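Local coordinates for McyG protein (Microcystis aeruginosa PCC 7806, PDB 4R0M) that probably selects phenylalanine or a related substrate and activates it as the acyl-adenylate in microcystin synthesis, binding phenylalanyl-adenylate in its adenylation domain, at residues 256-259 against 260-263. Sequence-based numbering, arbitrary orientation.
Sequences PLQW and LELI
Leu257 and Glu261 are joined by the first of three consecutive i to i+4 backbone bonds, Glu261 N to Leu257 O at 3.0 Å. Leu262 N then bonds to Gln258 O at 2.9 Å, and Ile263 N to Trp259 O at 3.1 Å. Beside this last bond the Trp259 and Ile263 side chains meet: with CG of Trp259 anti to its own N (chi1 -173°), the indole lies where the Ile263 CD1 methyl can rest on its five-membered ring. That methyl sits over one face, 4.0 Å from the centroid of the Trp259 five-membered ring, a CH-pi contact displaced toward the CD1-NE1 bond of the indole. NE1 itself is hydrogen-bonded to Ser271 OG, and the ring also meets Trp221. Were this tryptophan an alanine, Ile263 CD1 would probably lose its aromatic partner and Ser271 OG this N-H. Leu257 CD2 also touches Leu260 CD2 at 3.8 Å, and Leu260 reaches on to Ile281 of helix 275-282. This is the alpha-helical i to i+4 pattern that carries the chain into helix 258-265, which packs its tryptophan against Leu219 on strand 217-220 of the large mixed sheet in the AMP-binding domain.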
# COMPACT_ATOMS: atom_id res chain seq x y z
N PRO A 256 -4.97 -17.47 -4.06
CA PRO A 256 -3.77 -17.04 -3.33
C PRO A 256 -2.49 -17.81 -3.64
O PRO A 256 -1.40 -17.23 -3.60
CB PRO A 256 -4.17 -17.22 -1.87
CG PRO A 256 -5.65 -17.01 -1.88
CD PRO A 256 -6.13 -17.63 -3.16
N LEU A 257 -2.62 -19.10 -3.94
CA LEU A 257 -1.47 -19.96 -4.20
C LEU A 257 -0.74 -19.65 -5.51
O LEU A 257 0.41 -20.07 -5.70
CB LEU A 257 -1.86 -21.44 -4.13
CG LEU A 257 -2.23 -22.01 -2.75
CD1 LEU A 257 -2.46 -23.51 -2.84
CD2 LEU A 257 -1.16 -21.70 -1.71
N GLN A 258 -1.40 -18.92 -6.40
CA GLN A 258 -0.79 -18.47 -7.65
C GLN A 258 0.42 -17.57 -7.41
O GLN A 258 1.33 -17.51 -8.23
CB GLN A 258 -1.81 -17.75 -8.54
CG GLN A 258 -2.59 -18.69 -9.45
CD GLN A 258 -1.70 -19.48 -10.38
OE1 GLN A 258 -1.58 -20.70 -10.25
NE2 GLN A 258 -1.05 -18.79 -11.32
N TRP A 259 0.42 -16.88 -6.27
CA TRP A 259 1.56 -16.08 -5.84
C TRP A 259 2.77 -16.94 -5.62
O TRP A 259 3.87 -16.59 -6.05
CB TRP A 259 1.22 -15.31 -4.56
CG TRP A 259 2.27 -14.32 -4.11
CD1 TRP A 259 3.25 -13.70 -4.89
CD2 TRP A 259 2.45 -13.76 -2.77
NE1 TRP A 259 4.01 -12.85 -4.13
CE2 TRP A 259 3.58 -12.83 -2.86
CE3 TRP A 259 1.81 -13.93 -1.54
CZ2 TRP A 259 4.04 -12.12 -1.75
CZ3 TRP A 259 2.29 -13.21 -0.44
CH2 TRP A 259 3.37 -12.33 -0.54
N LEU A 260 2.57 -18.08 -4.97
CA LEU A 260 3.63 -19.06 -4.73
C LEU A 260 4.08 -19.73 -6.02
O LEU A 260 5.27 -20.02 -6.21
CB LEU A 260 3.16 -20.11 -3.72
CG LEU A 260 3.44 -19.93 -2.21
CD1 LEU A 260 3.26 -18.49 -1.73
CD2 LEU A 260 2.57 -20.88 -1.41
N GLU A 261 3.12 -19.98 -6.91
CA GLU A 261 3.37 -20.57 -8.22
C GLU A 261 4.27 -19.66 -9.06
O GLU A 261 5.21 -20.13 -9.72
CB GLU A 261 2.05 -20.83 -8.94
CG GLU A 261 2.17 -21.34 -10.37
CD GLU A 261 2.33 -22.85 -10.47
OE1 GLU A 261 2.60 -23.52 -9.45
OE2 GLU A 261 2.18 -23.38 -11.60
N LEU A 262 3.99 -18.36 -9.03
CA LEU A 262 4.73 -17.38 -9.82
C LEU A 262 6.13 -17.12 -9.27
O LEU A 262 7.06 -16.86 -10.04
CB LEU A 262 3.94 -16.08 -9.95
CG LEU A 262 2.70 -16.11 -10.86
CD1 LEU A 262 1.80 -14.93 -10.56
CD2 LEU A 262 3.08 -16.15 -12.34
N ILE A 263 6.28 -17.20 -7.95
CA ILE A 263 7.60 -17.11 -7.31
C ILE A 263 8.49 -18.26 -7.78
O ILE A 263 9.66 -18.06 -8.12
CB ILE A 263 7.50 -17.08 -5.77
CG1 ILE A 263 6.87 -15.77 -5.29
CG2 ILE A 263 8.88 -17.25 -5.13
CD1 ILE A 263 6.33 -15.82 -3.88